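Local coordinates for protein probable aminotransferase (Pseudomonas aeruginosa, PDB 5YKR) that is probably a pyridoxal-phosphate-dependent enzyme of the class-III aminotransferase family, with its cofactor bound covalently to the chain, at residues Q76-G90 with G421-P435. Numbering follows the deposited sequence.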
# COMPACT_ATOMS: atom_id res chain seq x y z
N GLN A 76 -18.16 3.17 -26.00
CA GLN A 76 -17.66 4.42 -25.41
C GLN A 76 -18.53 4.82 -24.27
O GLN A 76 -19.75 4.69 -24.34
CB GLN A 76 -17.57 5.53 -26.46
CG GLN A 76 -16.52 5.23 -27.51
CD GLN A 76 -16.19 6.41 -28.41
OE1 GLN A 76 -16.05 7.57 -27.97
NE2 GLN A 76 -16.08 6.12 -29.69
N TYR A 77 -17.93 5.39 -23.22
CA TYR A 77 -18.61 5.79 -22.02
C TYR A 77 -18.16 7.18 -21.58
O TYR A 77 -17.00 7.55 -21.82
CB TYR A 77 -18.28 4.82 -20.85
CG TYR A 77 -18.49 3.36 -21.18
CD1 TYR A 77 -17.53 2.65 -21.86
CD2 TYR A 77 -19.67 2.71 -20.84
CE1 TYR A 77 -17.74 1.32 -22.24
CE2 TYR A 77 -19.87 1.37 -21.14
CZ TYR A 77 -18.90 0.67 -21.86
OH TYR A 77 -19.16 -0.65 -22.16
N VAL A 78 -19.07 7.90 -20.93
CA VAL A 78 -18.69 8.99 -20.06
C VAL A 78 -18.56 8.39 -18.65
O VAL A 78 -19.37 7.57 -18.18
CB VAL A 78 -19.63 10.22 -20.03
CG1 VAL A 78 -21.02 9.83 -19.89
CG2 VAL A 78 -19.28 11.13 -18.88
N ASP A 79 -17.45 8.75 -18.00
CA ASP A 79 -17.04 8.16 -16.73
C ASP A 79 -17.26 9.11 -15.59
O ASP A 79 -16.54 10.13 -15.43
CB ASP A 79 -15.58 7.73 -16.84
CG ASP A 79 -15.13 6.85 -15.70
OD1 ASP A 79 -15.93 6.63 -14.75
OD2 ASP A 79 -13.95 6.41 -15.71
N PHE A 80 -18.27 8.79 -14.75
CA PHE A 80 -18.50 9.42 -13.46
C PHE A 80 -18.00 8.60 -12.25
O PHE A 80 -18.16 9.00 -11.09
CB PHE A 80 -20.02 9.74 -13.27
CG PHE A 80 -20.55 10.84 -14.15
CD1 PHE A 80 -20.32 12.15 -13.83
CD2 PHE A 80 -21.20 10.56 -15.33
CE1 PHE A 80 -20.79 13.17 -14.62
CE2 PHE A 80 -21.68 11.60 -16.14
CZ PHE A 80 -21.49 12.88 -15.77
N ALA A 81 -17.43 7.44 -12.56
CA ALA A 81 -16.81 6.55 -11.56
C ALA A 81 -15.36 6.92 -11.25
O ALA A 81 -14.93 6.93 -10.09
CB ALA A 81 -16.86 5.12 -12.08
N LEU A 82 -14.63 7.24 -12.33
CA LEU A 82 -13.27 7.81 -12.24
C LEU A 82 -12.38 6.96 -11.31
O LEU A 82 -11.76 7.47 -10.35
CB LEU A 82 -13.32 9.27 -11.84
CG LEU A 82 -14.01 10.17 -12.87
CD1 LEU A 82 -14.14 11.60 -12.33
CD2 LEU A 82 -13.25 10.16 -14.20
N GLY A 83 -12.35 5.66 -11.58
CA GLY A 83 -11.46 4.78 -10.80
C GLY A 83 -11.87 4.66 -9.35
O GLY A 83 -11.06 4.46 -8.47
N ASP A 84 -13.17 4.73 -9.10
CA ASP A 84 -13.70 4.84 -7.73
C ASP A 84 -13.02 5.95 -6.97
O ASP A 84 -12.55 5.75 -5.84
CB ASP A 84 -13.65 3.49 -7.00
CG ASP A 84 -14.43 3.50 -5.74
OD1 ASP A 84 -15.61 4.02 -5.78
OD2 ASP A 84 -13.95 2.93 -4.74
N SER A 85 -12.90 7.10 -7.65
CA SER A 85 -12.25 8.31 -7.12
C SER A 85 -10.70 8.32 -7.24
O SER A 85 -10.11 9.37 -7.06
CB SER A 85 -12.76 8.67 -5.71
OG SER A 85 -14.17 8.65 -5.73
N GLY A 86 -10.07 7.18 -7.60
CA GLY A 86 -8.62 7.16 -7.83
C GLY A 86 -8.18 8.07 -8.98
O GLY A 86 -7.05 8.53 -9.06
N ALA A 87 -9.09 8.30 -9.90
CA ALA A 87 -8.90 9.21 -11.04
C ALA A 87 -9.82 10.44 -10.96
O ALA A 87 -10.34 10.91 -11.96
CB ALA A 87 -9.10 8.46 -12.37
N MET A 88 -10.03 10.95 -9.75
CA MET A 88 -10.94 12.05 -9.50
C MET A 88 -10.80 13.25 -10.42
O MET A 88 -11.81 13.91 -10.74
CB MET A 88 -10.76 12.52 -8.03
CG MET A 88 -11.49 13.79 -7.71
SD MET A 88 -11.39 14.13 -5.96
CE MET A 88 -12.19 15.69 -5.99
N PHE A 89 -9.57 13.57 -10.81
CA PHE A 89 -9.35 14.71 -11.71
C PHE A 89 -9.29 14.38 -13.18
O PHE A 89 -8.91 15.22 -13.99
CB PHE A 89 -8.16 15.55 -11.23
CG PHE A 89 -8.36 16.07 -9.86
CD1 PHE A 89 -9.07 17.25 -9.68
CD2 PHE A 89 -7.87 15.38 -8.76
CE1 PHE A 89 -9.36 17.70 -8.44
CE2 PHE A 89 -8.19 15.83 -7.47
CZ PHE A 89 -8.92 17.00 -7.35
N GLY A 90 -9.76 13.16 -13.52
CA GLY A 90 -9.78 12.67 -14.88
C GLY A 90 -8.68 11.66 -15.16
O GLY A 90 -7.66 11.56 -14.43
N GLY A 421 -23.88 3.82 -21.97
CA GLY A 421 -22.70 4.66 -22.11
C GLY A 421 -22.35 5.59 -20.95
O GLY A 421 -21.63 6.60 -21.16
N VAL A 422 -22.79 5.27 -19.73
CA VAL A 422 -22.43 6.06 -18.55
C VAL A 422 -21.92 5.10 -17.46
O VAL A 422 -22.64 4.17 -17.05
CB VAL A 422 -23.59 6.88 -18.02
CG1 VAL A 422 -23.22 7.51 -16.69
CG2 VAL A 422 -24.03 7.94 -19.04
N LEU A 423 -20.69 5.31 -17.00
CA LEU A 423 -20.16 4.54 -15.88
C LEU A 423 -20.31 5.26 -14.54
O LEU A 423 -19.89 6.40 -14.39
CB LEU A 423 -18.64 4.28 -16.10
CG LEU A 423 -18.29 3.47 -17.33
CD1 LEU A 423 -16.79 3.40 -17.56
CD2 LEU A 423 -18.88 2.08 -17.24
N LEU A 424 -20.83 4.54 -13.59
CA LEU A 424 -20.94 4.95 -12.21
C LEU A 424 -20.22 3.91 -11.36
O LEU A 424 -20.31 2.69 -11.65
CB LEU A 424 -22.40 5.00 -11.77
CG LEU A 424 -23.18 6.03 -12.57
CD1 LEU A 424 -24.66 5.74 -12.39
CD2 LEU A 424 -22.83 7.42 -12.14
N THR A 425 -19.53 4.33 -10.31
CA THR A 425 -18.83 3.38 -9.49
C THR A 425 -19.79 2.38 -8.88
O THR A 425 -20.87 2.77 -8.42
CB THR A 425 -17.97 4.05 -8.44
OG1 THR A 425 -17.23 3.03 -7.74
CG2 THR A 425 -18.77 4.86 -7.44
N PRO A 426 -19.42 1.09 -8.87
CA PRO A 426 -20.43 0.13 -8.43
C PRO A 426 -20.65 0.14 -6.97
O PRO A 426 -21.63 -0.43 -6.51
CB PRO A 426 -19.87 -1.21 -8.89
CG PRO A 426 -18.45 -1.01 -9.07
CD PRO A 426 -18.25 0.43 -9.46
N PHE A 427 -19.80 0.81 -6.21
CA PHE A 427 -19.84 0.70 -4.72
C PHE A 427 -20.66 1.76 -4.05
O PHE A 427 -20.78 1.77 -2.85
CB PHE A 427 -18.42 0.73 -4.14
CG PHE A 427 -17.44 -0.10 -4.90
CD1 PHE A 427 -17.63 -1.44 -5.05
CD2 PHE A 427 -16.34 0.47 -5.50
CE1 PHE A 427 -16.73 -2.22 -5.81
CE2 PHE A 427 -15.45 -0.27 -6.21
CZ PHE A 427 -15.66 -1.61 -6.42
N HIS A 428 -21.19 2.69 -4.85
CA HIS A 428 -21.91 3.85 -4.29
C HIS A 428 -23.07 4.17 -5.24
O HIS A 428 -23.08 3.70 -6.35
CB HIS A 428 -20.95 5.09 -4.16
CG HIS A 428 -19.73 4.86 -3.32
ND1 HIS A 428 -18.46 4.56 -3.79
CD2 HIS A 428 -19.64 4.81 -1.98
CE1 HIS A 428 -17.65 4.36 -2.75
NE2 HIS A 428 -18.34 4.55 -1.64
N ASN A 429 -23.94 5.10 -4.86
CA ASN A 429 -24.91 5.69 -5.78
C ASN A 429 -24.47 7.12 -6.09
O ASN A 429 -25.25 8.09 -5.99
CB ASN A 429 -26.31 5.66 -5.17
CG ASN A 429 -26.79 4.25 -4.94
OD1 ASN A 429 -26.97 3.50 -5.93
ND2 ASN A 429 -26.97 3.85 -3.65
N MET A 430 -23.18 7.25 -6.43
CA MET A 430 -22.55 8.56 -6.55
C MET A 430 -22.11 8.81 -8.00
O MET A 430 -21.94 7.90 -8.78
CB MET A 430 -21.31 8.74 -5.60
CG MET A 430 -20.01 8.08 -6.05
SD MET A 430 -18.97 9.24 -6.97
CE MET A 430 -17.53 8.22 -7.27
N ALA A 431 -21.94 10.09 -8.32
CA ALA A 431 -21.29 10.55 -9.55
C ALA A 431 -20.31 11.64 -9.14
O ALA A 431 -20.60 12.48 -8.27
CB ALA A 431 -22.32 11.14 -10.51
N LEU A 432 -19.15 11.59 -9.78
CA LEU A 432 -18.08 12.51 -9.51
C LEU A 432 -17.73 13.25 -10.81
O LEU A 432 -17.54 12.60 -11.86
CB LEU A 432 -16.86 11.66 -9.02
CG LEU A 432 -15.63 12.42 -8.52
CD1 LEU A 432 -15.89 13.40 -7.36
CD2 LEU A 432 -14.63 11.38 -8.13
N THR A 433 -17.62 14.56 -10.73
CA THR A 433 -17.21 15.37 -11.89
C THR A 433 -15.72 15.68 -11.82
O THR A 433 -15.13 15.69 -10.75
CB THR A 433 -18.01 16.69 -11.95
OG1 THR A 433 -17.74 17.44 -10.78
CG2 THR A 433 -19.48 16.42 -12.05
N CYS A 434 -15.12 15.88 -12.99
CA CYS A 434 -13.73 16.25 -13.13
C CYS A 434 -13.60 17.41 -14.10
O CYS A 434 -14.59 17.80 -14.73
CB CYS A 434 -12.88 15.04 -13.57
SG CYS A 434 -13.16 14.47 -15.22
N PRO A 435 -12.40 17.96 -14.26
CA PRO A 435 -12.28 19.11 -15.19
C PRO A 435 -12.68 18.82 -16.63
O PRO A 435 -13.10 19.75 -17.32
CB PRO A 435 -10.79 19.47 -15.08
CG PRO A 435 -10.43 19.07 -13.72
CD PRO A 435 -11.17 17.78 -13.49
O HOH W 1 -16.83 12.78 -14.65
O HOH W 2 -19.64 7.11 -9.88
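F80 packs between V422 and A431, which lie on the two strands of 421-435. Its CB sits 3.5 Å from L423 O, 3.8 Å from L424 CD2 and 3.9 Å from A431 CB. CG comes to the same A431 CB at 4.1 Å. With CG anti to the carbonyl carbon (chi1 -70°), CD1 approaches L432 O, at 3.4 Å, and CD2 comes to V422 CG1, which stands at the ring edge. Farther out, CE1 nears the methyl CG2 of T433, also at the edge. The F80 backbone bonds both ways: its N donates to L423 O, and its O accepts from L432 N. A water links F80 O, T425 N and M430 O. Strand 76-79 pairs in parallel with 422-423, an outermost strand, within this chain, of a four-stranded mixed sheet. Strand 430-432 belongs to a separate three-stranded sheet, and F80 thus joins the two. On one side of the first sheet, L423 CD2 packs on Y77 CD2 at 3.7 Å; Y77 OH bonds to D71. Beyond F80, T425 OG1 donates to D84 OD1 (2.7 Å) from above the carboxylate plane. D84 OD1 also lies in the plane of the H428 ring at its edge, 3.5 Å from H428 ND1. T328 of the second subunit packs against D84.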